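Local coordinates for protein DNA-3-methyladenine glycosidase (Bacillus halodurans, PDB 2H56) that is a DNA glycosidase-type protein of the helix-hairpin-helix (HhH-GPD) superfamily of base excision DNA repair proteins, at residues A[58-63]-A[109-114]; A[121-126]-A[138-143]; A[44-49]-A[155-160]; A[167-172]-A[208-213]. All blocks are in the same frame, centred on the assembly; numbering follows the deposited sequence.

From the N terminus, strand 43-46 and the loop after it open contact 3, whose loop closes only at 155-160, at the end of helix 148-157. Contacts 1 and 2 lie in series inside it: contact 1 closes a loop from helix 51-61 to helix 105-119, and contact 2 then brings the turn after that helix against helix 133-141. They meet where Ile143 packs on His113 and Val114, and Leu140 carries contact 2 on to Met155 of contact 3. Contact 4 follows outside the large loop, joining the start of helix 170-180 to helix 202-219. No loops cross. Phe157 and Met156 touch Trp210, linking contacts 3 and 4 about 16 Å apart, centre to centre.

Contact 1 (A[58-63]-A[109-114]); sequences SIVEQQ and EYIRHV
Ile59 points its CB toward helix 105-119 and divides its branches between three residues there. With CG1 anti to the carbonyl carbon (chi1 -72°), the long branch carries CD1 forward until it meets Val114 tip to tip, 3.5 Å from CG2 of that valine. The CG2 branch of Ile59, anti to the backbone N, turns to the other side. It lies 3.9 Å from Tyr110 CB and crosses Ile111 obliquely, with Ile59 CG2 also 3.9 Å from Ile111 CG1. One turn of helix 105-119 thus presents Tyr110, Ile111 and Val114 to a single branched side chain. This is helix-to-helix packing within the all-helical region of an HhH-GPD protein, and Val114 also rests on Phe52 and Leu55 further back along helix 51-61. Val60 adds a looser touch beside it, its CG2 4.3 Å from Ile111 CD1.

Just beyond the end of helix 51-61 the chemistry changes. Gln62 stretches out beyond CG and brings its amide to the edge of the Tyr110 ring, near the ring plane, with OE1 3.7 Å from CE2 of the tyrosine. The amide and ring planes stand 76° apart. The phenol takes no hydrogen bond from this glutamine, whose NE2 instead makes a weak one to Gly145 O, while Lys107 NZ binds the backbone carbonyls of both Gln62 and Val60.

Contact 2 (A[121-126]-A[138-143]); sequences GRLDFT and EKLTAI
Gly121, with positive phi, is where the chain leaves the helical conformation after helix 105-119. Arg122 follows at the exposed border, its guanidinium salt-bridged to Glu116. Its carbonyl oxygen faces the amine of Lys139, but Arg122 O to Lys139 NZ is 3.8 Å, too long for a hydrogen bond, so any attraction there is probably only electrostatic.

Leu123 does most of the work. CG is anti to the backbone N (chi1 -174°), and one methyl of the terminal fork meets helix 133-141 while the other meets Ile143 in the loop beyond it. CD1 settles 3.9 Å from Lys139 CB and 4.0 Å from Leu140 CD2; the leucine and the lysine slide past each other in opposite directions. CD2 takes the other side and meets Ile143 CD1 at 3.7 Å, the two side chains crossing at about a right angle.

Asp124 turns from this face to cap the next helix. Its OD1 accepts from Thr126 N at 3.3 Å, the donor standing well above the carboxylate plane, and its OD2 accepts from Glu127 N, so both oxygens serve the helix start. Phe125 then swings its ring back, CE1 coming to 4.5 Å from Leu140 CD2, and leans on Pro51 and Leu55 of helix 51-61.

Leu140 and Ile143 belong to the end of helix 133-141 and to the turn that leads on toward helix 148-157. This is consistent with the helix-hairpin-helix motif of the superfamily, here backed by a leucine from the preceding connection.

Contact 3 (A[44-49]-A[155-160]); sequences QLPTKP and MMFSLG
Phe157 O, at the C-terminal end of helix 148-157, has a single hydrogen bond across this contact, and a weak one. Lys48 N donates to it over 3.5 Å, though nearly straight at 163°. The other carbonyls that approach, Pro46 O toward Phe157 O and Lys48 O toward Ser158 O, are pairs of acceptors and make no bond. Pro46 O is instead approached by the CA-H of Phe157, with 3.6 Å between that CA and the oxygen.

The apolar part gathers round the Phe157 ring. Pro46 lies alongside, pointing the same way as the phenylalanine, its CG 3.8 Å from Phe157 CD1 and its CD in the plane of the ring at the edge. Leu45, with CG anti to the backbone N, crosses obliquely and places CD1 4.0 Å from the same Phe157 CD1. Further on, the CG2 methyl of Thr47 rests 3.6 Å from Ser158 O.

The strand 43-46, paired with strand 13-16, and its following loop therefore lie against the helix end through carbon packing round the Phe157 ring and close backbone approach further along. One long hydrogen bond and facing acceptor oxygens add little polar hold, so the packing probably carries most of the attraction.

Contact 4 (A[167-172]-A[208-213]); sequences VGDVGL and YLWKAA
Hydrogen bonds centre on Asp169 OD2, which is gripped from three directions. Leu172 N donates to its anti lone pair over 2.7 Å and Gly171 N adds a weak bond, the two together capping the start of helix 170-180. The third donor comes from helix 202-219: Trp210 NE1 lies 2.9 Å from Asp169 OD2, in a bent bond (136°) that reaches the oxygen from above the carboxylate plane. Carboxylate and indole stand at about a right angle, 89° apart. CG of Asp169 is anti to the backbone N, which carries the acid forward to the indole edge. OD1, the other oxygen, accepts from Trp149 NE1. With so many N-H groups and a helix start around it, the buried carboxylate would probably favour the charged form.

The indole also enters a CH-pi contact. Leu172 CD2 sits 3.9 Å from the centroid of the six-membered ring of Trp210 and 14° off its normal, so Leu172 lies over one face of the benzo ring while Asp169 OD2 meets the indole edge.

Apolar packing joins Leu172 and Leu209, which cross at about a right angle with CD2 of the former 3.6 Å from CB of the latter. The backbone packs closely as well: Gly171, lacking a side chain, lets its CA come within 4.0 Å of Trp210 NE1, and the Ala213 CB methyl makes a van der Waals contact with the carbonyl Gly171 O at 3.5 Å.

The loop ending in Asp169, after the helix-hairpin-helix element, is consistent with the Gly/Pro-rich loop and conserved aspartate for which the HhH-GPD superfamily is named; Asp169 is probably that aspartate.

Contact 1 (A[58-63]-A[109-114])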
# COMPACT_ATOMS: atom_id res chain seq x y z
N SER A 58 1.11 9.97 3.12
CA SER A 58 2.10 9.09 2.50
C SER A 58 3.39 9.82 2.22
O SER A 58 4.47 9.25 2.43
CB SER A 58 1.57 8.50 1.21
OG SER A 58 0.39 7.73 1.46
N ILE A 59 3.31 11.06 1.76
CA ILE A 59 4.54 11.86 1.55
C ILE A 59 5.25 12.15 2.89
O ILE A 59 6.46 12.02 2.97
CB ILE A 59 4.21 13.15 0.78
CG1 ILE A 59 3.90 12.79 -0.69
CG2 ILE A 59 5.34 14.15 0.86
CD1 ILE A 59 2.84 13.64 -1.27
N VAL A 60 4.50 12.46 3.95
CA VAL A 60 5.11 12.77 5.23
C VAL A 60 5.86 11.59 5.79
O VAL A 60 6.90 11.75 6.41
CB VAL A 60 4.11 13.34 6.22
CG1 VAL A 60 4.73 13.46 7.64
CG2 VAL A 60 3.67 14.70 5.74
N GLU A 61 5.38 10.40 5.50
CA GLU A 61 6.00 9.17 6.01
C GLU A 61 7.34 8.83 5.39
O GLU A 61 8.17 8.22 6.03
CB GLU A 61 5.06 7.97 5.83
CG GLU A 61 3.87 7.99 6.77
CD GLU A 61 2.71 7.11 6.33
OE1 GLU A 61 2.93 6.18 5.50
OE2 GLU A 61 1.58 7.36 6.82
N GLN A 62 7.56 9.17 4.14
CA GLN A 62 8.83 8.76 3.50
C GLN A 62 10.06 8.97 4.38
O GLN A 62 10.28 10.07 4.90
CB GLN A 62 9.06 9.52 2.20
CG GLN A 62 8.02 9.23 1.09
CD GLN A 62 8.04 10.28 0.01
OE1 GLN A 62 8.63 11.36 0.19
NE2 GLN A 62 7.41 9.98 -1.12
N GLN A 63 10.86 7.90 4.52
CA GLN A 63 12.17 7.88 5.17
C GLN A 63 12.07 8.05 6.69
O GLN A 63 13.07 8.23 7.37
CB GLN A 63 13.14 8.94 4.59
CG GLN A 63 13.34 8.96 3.06
CD GLN A 63 14.43 10.02 2.58
OE1 GLN A 63 15.25 10.51 3.36
NE2 GLN A 63 14.42 10.33 1.29
N GLU A 109 7.56 20.35 -1.62
CA GLU A 109 7.34 20.38 -3.05
C GLU A 109 6.36 19.25 -3.47
O GLU A 109 5.44 19.47 -4.26
CB GLU A 109 8.66 20.28 -3.80
CG GLU A 109 8.53 20.16 -5.35
CD GLU A 109 9.89 20.14 -6.14
OE1 GLU A 109 10.98 20.18 -5.50
OE2 GLU A 109 9.85 20.09 -7.40
N TYR A 110 6.53 18.04 -2.93
CA TYR A 110 5.63 16.97 -3.30
C TYR A 110 4.20 17.26 -2.87
O TYR A 110 3.27 17.05 -3.62
CB TYR A 110 6.06 15.62 -2.71
CG TYR A 110 7.50 15.22 -2.97
CD1 TYR A 110 8.19 15.65 -4.11
CD2 TYR A 110 8.17 14.40 -2.06
CE1 TYR A 110 9.51 15.27 -4.34
CE2 TYR A 110 9.50 14.01 -2.28
CZ TYR A 110 10.16 14.45 -3.40
OH TYR A 110 11.46 14.06 -3.56
N ILE A 111 4.02 17.74 -1.65
CA ILE A 111 2.68 18.05 -1.14
C ILE A 111 2.01 19.14 -2.00
O ILE A 111 0.84 19.02 -2.41
CB ILE A 111 2.74 18.48 0.36
CG1 ILE A 111 3.07 17.25 1.22
CG2 ILE A 111 1.39 19.12 0.81
CD1 ILE A 111 3.75 17.56 2.55
N ARG A 112 2.75 20.19 -2.29
CA ARG A 112 2.25 21.22 -3.19
C ARG A 112 1.84 20.63 -4.54
O ARG A 112 0.80 21.02 -5.09
CB ARG A 112 3.29 22.30 -3.46
CG ARG A 112 3.63 23.16 -2.31
CD ARG A 112 2.43 23.76 -1.61
NE ARG A 112 2.89 24.56 -0.49
CZ ARG A 112 2.11 25.11 0.43
NH1 ARG A 112 0.78 24.96 0.39
NH2 ARG A 112 2.67 25.83 1.42
N HIS A 113 2.62 19.70 -5.06
CA HIS A 113 2.31 19.14 -6.34
C HIS A 113 1.03 18.31 -6.24
O HIS A 113 0.23 18.30 -7.17
CB HIS A 113 3.50 18.34 -6.89
CG HIS A 113 3.55 18.26 -8.38
ND1 HIS A 113 3.64 17.06 -9.06
CD2 HIS A 113 3.52 19.23 -9.33
CE1 HIS A 113 3.67 17.29 -10.36
NE2 HIS A 113 3.58 18.60 -10.55
N VAL A 114 0.81 17.64 -5.10
CA VAL A 114 -0.44 16.90 -4.91
C VAL A 114 -1.62 17.87 -4.92
O VAL A 114 -2.65 17.63 -5.57
CB VAL A 114 -0.44 16.14 -3.58
CG1 VAL A 114 -1.85 15.62 -3.22
CG2 VAL A 114 0.59 15.02 -3.62

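Contact 2 (A[121-126]-A[138-143])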
# COMPACT_ATOMS: atom_id res chain seq x y z
N GLY A 121 -7.92 19.33 -11.12
CA GLY A 121 -8.81 18.29 -11.59
C GLY A 121 -8.10 17.17 -12.32
O GLY A 121 -8.75 16.23 -12.78
N ARG A 122 -6.77 17.26 -12.45
CA ARG A 122 -5.97 16.23 -13.14
C ARG A 122 -6.29 14.92 -12.46
O ARG A 122 -6.63 13.94 -13.11
CB ARG A 122 -4.46 16.52 -13.09
CG ARG A 122 -3.89 17.12 -14.35
CD ARG A 122 -2.44 17.49 -14.20
NE ARG A 122 -2.31 18.75 -13.48
CZ ARG A 122 -1.97 19.93 -14.01
NH1 ARG A 122 -1.68 20.06 -15.30
NH2 ARG A 122 -1.89 21.02 -13.23
N LEU A 123 -6.23 14.94 -11.14
CA LEU A 123 -6.40 13.76 -10.34
C LEU A 123 -7.76 13.76 -9.63
O LEU A 123 -7.89 14.28 -8.54
CB LEU A 123 -5.27 13.71 -9.33
CG LEU A 123 -5.17 12.48 -8.47
CD1 LEU A 123 -4.91 11.23 -9.35
CD2 LEU A 123 -4.08 12.76 -7.44
N ASP A 124 -8.78 13.16 -10.28
CA ASP A 124 -10.13 13.02 -9.72
C ASP A 124 -10.37 11.60 -9.18
O ASP A 124 -10.48 10.64 -9.95
CB ASP A 124 -11.16 13.33 -10.81
CG ASP A 124 -12.55 12.76 -10.50
OD1 ASP A 124 -13.02 12.90 -9.35
OD2 ASP A 124 -13.16 12.16 -11.42
N PHE A 125 -10.47 11.47 -7.86
CA PHE A 125 -10.54 10.13 -7.25
C PHE A 125 -11.80 9.33 -7.56
O PHE A 125 -11.76 8.10 -7.57
CB PHE A 125 -10.32 10.23 -5.74
CG PHE A 125 -8.93 10.69 -5.37
CD1 PHE A 125 -7.82 9.87 -5.62
CD2 PHE A 125 -8.72 11.95 -4.81
CE1 PHE A 125 -6.54 10.30 -5.29
CE2 PHE A 125 -7.44 12.38 -4.48
CZ PHE A 125 -6.36 11.56 -4.72
N THR A 126 -12.92 10.00 -7.87
CA THR A 126 -14.13 9.24 -8.25
C THR A 126 -13.98 8.60 -9.63
O THR A 126 -14.29 7.42 -9.76
CB THR A 126 -15.42 10.07 -8.22
OG1 THR A 126 -15.57 10.70 -6.93
CG2 THR A 126 -16.63 9.18 -8.52
N GLU A 138 -0.58 5.67 -13.59
CA GLU A 138 -0.14 6.83 -14.39
C GLU A 138 -0.53 8.15 -13.75
O GLU A 138 0.31 9.01 -13.57
CB GLU A 138 -0.70 6.81 -15.80
CG GLU A 138 0.05 5.87 -16.74
CD GLU A 138 -0.82 5.31 -17.86
OE1 GLU A 138 -2.04 5.60 -17.89
OE2 GLU A 138 -0.28 4.56 -18.71
N LYS A 139 -1.81 8.31 -13.43
CA LYS A 139 -2.29 9.58 -12.89
C LYS A 139 -1.55 9.88 -11.59
O LYS A 139 -1.10 10.98 -11.41
CB LYS A 139 -3.80 9.58 -12.67
CG LYS A 139 -4.63 9.32 -13.93
CD LYS A 139 -4.67 10.54 -14.84
CE LYS A 139 -5.73 10.41 -15.94
NZ LYS A 139 -6.43 11.72 -16.19
N LEU A 140 -1.38 8.89 -10.72
CA LEU A 140 -0.66 9.11 -9.47
C LEU A 140 0.88 9.40 -9.60
O LEU A 140 1.41 10.27 -8.90
CB LEU A 140 -0.88 7.91 -8.55
CG LEU A 140 -2.30 7.64 -8.03
CD1 LEU A 140 -2.38 6.24 -7.32
CD2 LEU A 140 -2.74 8.75 -7.09
N THR A 141 1.60 8.68 -10.45
CA THR A 141 3.06 8.82 -10.52
C THR A 141 3.53 10.08 -11.26
O THR A 141 4.69 10.53 -11.10
CB THR A 141 3.71 7.59 -11.14
OG1 THR A 141 3.04 7.27 -12.35
CG2 THR A 141 3.61 6.40 -10.20
N ALA A 142 2.61 10.66 -12.02
CA ALA A 142 2.73 12.04 -12.55
C ALA A 142 3.06 13.09 -11.47
O ALA A 142 3.62 14.15 -11.80
CB ALA A 142 1.44 12.46 -13.29
N ILE A 143 2.71 12.82 -10.21
CA ILE A 143 2.98 13.72 -9.12
C ILE A 143 4.41 13.50 -8.63
O ILE A 143 4.80 12.38 -8.33
CB ILE A 143 2.01 13.48 -7.96
CG1 ILE A 143 0.56 13.66 -8.43
CG2 ILE A 143 2.28 14.43 -6.77
CD1 ILE A 143 -0.40 12.87 -7.58

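Contact 3 (A[44-49]-A[155-160])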
# COMPACT_ATOMS: atom_id res chain seq x y z
N GLN A 44 -6.68 -8.56 6.70
CA GLN A 44 -7.42 -7.33 6.74
C GLN A 44 -6.78 -6.25 5.87
O GLN A 44 -5.60 -6.32 5.51
CB GLN A 44 -7.55 -6.86 8.17
CG GLN A 44 -6.27 -6.82 8.98
CD GLN A 44 -6.50 -6.24 10.39
OE1 GLN A 44 -6.32 -5.04 10.62
NE2 GLN A 44 -6.93 -7.09 11.31
N LEU A 45 -7.61 -5.28 5.51
CA LEU A 45 -7.23 -4.23 4.59
C LEU A 45 -7.73 -2.92 5.12
O LEU A 45 -8.91 -2.62 5.00
CB LEU A 45 -7.88 -4.49 3.24
CG LEU A 45 -7.47 -3.58 2.08
CD1 LEU A 45 -5.97 -3.55 1.90
CD2 LEU A 45 -8.15 -4.10 0.83
N PRO A 46 -6.85 -2.14 5.74
CA PRO A 46 -7.29 -0.81 6.19
C PRO A 46 -7.57 0.10 5.00
O PRO A 46 -6.84 0.08 4.02
CB PRO A 46 -6.12 -0.30 7.01
CG PRO A 46 -4.94 -1.13 6.58
CD PRO A 46 -5.45 -2.42 6.09
N THR A 47 -8.68 0.82 5.07
CA THR A 47 -9.02 1.80 4.05
C THR A 47 -9.15 3.16 4.68
O THR A 47 -10.06 3.40 5.51
CB THR A 47 -10.34 1.47 3.35
OG1 THR A 47 -10.26 0.15 2.79
CG2 THR A 47 -10.66 2.56 2.25
N LYS A 48 -8.26 4.05 4.26
CA LYS A 48 -8.33 5.44 4.65
C LYS A 48 -9.52 6.11 3.95
O LYS A 48 -9.61 6.11 2.74
CB LYS A 48 -7.03 6.16 4.30
CG LYS A 48 -5.77 5.60 5.03
CD LYS A 48 -5.10 6.68 5.94
CE LYS A 48 -3.63 6.36 6.29
NZ LYS A 48 -3.07 7.37 7.23
N PRO A 49 -10.41 6.71 4.72
CA PRO A 49 -11.52 7.42 4.06
C PRO A 49 -11.06 8.41 2.98
O PRO A 49 -11.44 8.26 1.81
CB PRO A 49 -12.20 8.18 5.21
CG PRO A 49 -11.22 8.13 6.36
CD PRO A 49 -10.45 6.86 6.18
N MSE A 155 -3.00 2.66 -3.85
CA MSE A 155 -4.17 2.07 -4.46
C MSE A 155 -4.74 1.01 -3.51
O MSE A 155 -5.94 0.68 -3.57
CB MSE A 155 -3.83 1.39 -5.79
CG MSE A 155 -3.39 2.28 -6.91
SE MSE A 155 -3.34 1.37 -8.64
CE MSE A 155 -5.20 0.68 -8.69
N MSE A 156 -3.88 0.42 -2.69
CA MSE A 156 -4.36 -0.73 -1.94
C MSE A 156 -4.99 -0.20 -0.66
O MSE A 156 -6.17 -0.39 -0.42
CB MSE A 156 -3.25 -1.73 -1.61
CG MSE A 156 -2.72 -2.56 -2.80
SE MSE A 156 -1.28 -3.66 -2.09
CE MSE A 156 -0.49 -4.76 -3.60
N PHE A 157 -4.17 0.49 0.11
CA PHE A 157 -4.45 0.84 1.48
C PHE A 157 -5.21 2.14 1.61
O PHE A 157 -5.49 2.60 2.72
CB PHE A 157 -3.12 0.96 2.23
CG PHE A 157 -2.46 -0.33 2.43
CD1 PHE A 157 -3.02 -1.27 3.27
CD2 PHE A 157 -1.30 -0.65 1.76
CE1 PHE A 157 -2.42 -2.52 3.47
CE2 PHE A 157 -0.69 -1.89 1.94
CZ PHE A 157 -1.26 -2.83 2.81
N SER A 158 -5.56 2.76 0.49
CA SER A 158 -6.29 4.00 0.56
C SER A 158 -7.46 4.04 -0.39
O SER A 158 -8.50 4.45 0.03
CB SER A 158 -5.35 5.18 0.39
OG SER A 158 -5.96 6.15 -0.41
N LEU A 159 -7.31 3.63 -1.64
CA LEU A 159 -8.47 3.38 -2.53
C LEU A 159 -9.11 1.98 -2.42
O LEU A 159 -10.06 1.68 -3.15
CB LEU A 159 -8.10 3.53 -4.00
CG LEU A 159 -7.70 4.89 -4.51
CD1 LEU A 159 -6.33 5.22 -3.98
CD2 LEU A 159 -7.70 4.84 -6.04
N GLY A 160 -8.57 1.11 -1.56
CA GLY A 160 -9.13 -0.24 -1.36
C GLY A 160 -9.29 -1.10 -2.62
O GLY A 160 -10.21 -1.95 -2.70

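Contact 4 (A[167-172]-A[208-213])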
# COMPACT_ATOMS: atom_id res chain seq x y z
N VAL A 167 5.20 -5.41 -7.54
CA VAL A 167 6.36 -6.26 -7.80
C VAL A 167 7.61 -5.78 -7.08
O VAL A 167 8.46 -6.60 -6.74
CB VAL A 167 6.58 -6.39 -9.30
CG1 VAL A 167 7.98 -6.82 -9.61
CG2 VAL A 167 5.55 -7.39 -9.83
N GLY A 168 7.70 -4.48 -6.81
CA GLY A 168 8.91 -3.93 -6.20
C GLY A 168 8.95 -3.98 -4.69
O GLY A 168 9.92 -3.57 -4.11
N ASP A 169 7.90 -4.45 -4.05
CA ASP A 169 7.88 -4.51 -2.59
C ASP A 169 8.78 -5.63 -2.04
O ASP A 169 8.52 -6.82 -2.19
CB ASP A 169 6.44 -4.69 -2.09
CG ASP A 169 6.32 -4.48 -0.57
OD1 ASP A 169 6.21 -3.33 -0.09
OD2 ASP A 169 6.33 -5.49 0.16
N VAL A 170 9.83 -5.22 -1.36
CA VAL A 170 10.74 -6.15 -0.69
C VAL A 170 10.03 -7.07 0.30
O VAL A 170 10.51 -8.17 0.61
CB VAL A 170 11.82 -5.34 0.06
CG1 VAL A 170 12.62 -6.25 0.97
CG2 VAL A 170 12.70 -4.62 -0.94
N GLY A 171 8.88 -6.62 0.80
CA GLY A 171 8.09 -7.42 1.73
C GLY A 171 7.45 -8.55 0.99
O GLY A 171 7.66 -9.72 1.31
N LEU A 172 6.69 -8.20 -0.04
CA LEU A 172 6.08 -9.20 -0.90
C LEU A 172 7.13 -10.15 -1.46
O LEU A 172 6.89 -11.34 -1.55
CB LEU A 172 5.28 -8.52 -2.01
CG LEU A 172 4.09 -7.68 -1.49
CD1 LEU A 172 3.57 -6.76 -2.56
CD2 LEU A 172 2.98 -8.59 -0.97
N TYR A 208 -1.51 -11.79 2.24
CA TYR A 208 -0.99 -13.06 2.77
C TYR A 208 0.51 -13.16 2.61
O TYR A 208 1.21 -13.70 3.47
CB TYR A 208 -1.69 -14.25 2.13
CG TYR A 208 -3.08 -14.46 2.68
CD1 TYR A 208 -3.26 -15.00 3.94
CD2 TYR A 208 -4.21 -14.09 1.95
CE1 TYR A 208 -4.49 -15.19 4.47
CE2 TYR A 208 -5.48 -14.28 2.48
CZ TYR A 208 -5.61 -14.83 3.75
OH TYR A 208 -6.84 -15.01 4.29
N LEU A 209 1.02 -12.62 1.52
CA LEU A 209 2.46 -12.61 1.33
C LEU A 209 3.10 -11.84 2.47
O LEU A 209 4.09 -12.30 3.08
CB LEU A 209 2.84 -12.06 -0.05
CG LEU A 209 2.56 -12.99 -1.25
CD1 LEU A 209 3.27 -12.54 -2.51
CD2 LEU A 209 3.00 -14.40 -0.95
N TRP A 210 2.52 -10.68 2.79
CA TRP A 210 3.04 -9.86 3.88
C TRP A 210 3.01 -10.60 5.20
O TRP A 210 3.94 -10.50 6.00
CB TRP A 210 2.29 -8.54 4.01
CG TRP A 210 2.86 -7.49 3.18
CD1 TRP A 210 4.16 -7.17 3.08
CD2 TRP A 210 2.16 -6.63 2.29
NE1 TRP A 210 4.34 -6.16 2.19
CE2 TRP A 210 3.12 -5.80 1.68
CE3 TRP A 210 0.82 -6.47 1.93
CZ2 TRP A 210 2.79 -4.82 0.75
CZ3 TRP A 210 0.49 -5.51 1.00
CH2 TRP A 210 1.47 -4.68 0.42
N LYS A 211 1.93 -11.36 5.40
CA LYS A 211 1.76 -12.15 6.61
C LYS A 211 2.87 -13.22 6.66
O LYS A 211 3.55 -13.39 7.69
CB LYS A 211 0.38 -12.77 6.62
CG LYS A 211 -0.29 -12.74 7.97
CD LYS A 211 -1.80 -12.93 7.85
CE LYS A 211 -2.45 -13.12 9.21
NZ LYS A 211 -2.55 -11.85 9.98
N ALA A 212 3.11 -13.87 5.52
CA ALA A 212 4.21 -14.84 5.40
C ALA A 212 5.57 -14.21 5.68
O ALA A 212 6.41 -14.82 6.35
CB ALA A 212 4.20 -15.48 4.03
N ALA A 213 5.80 -13.00 5.17
CA ALA A 213 7.08 -12.30 5.39
C ALA A 213 7.37 -11.96 6.85
O ALA A 213 8.52 -12.00 7.27
CB ALA A 213 7.17 -11.04 4.53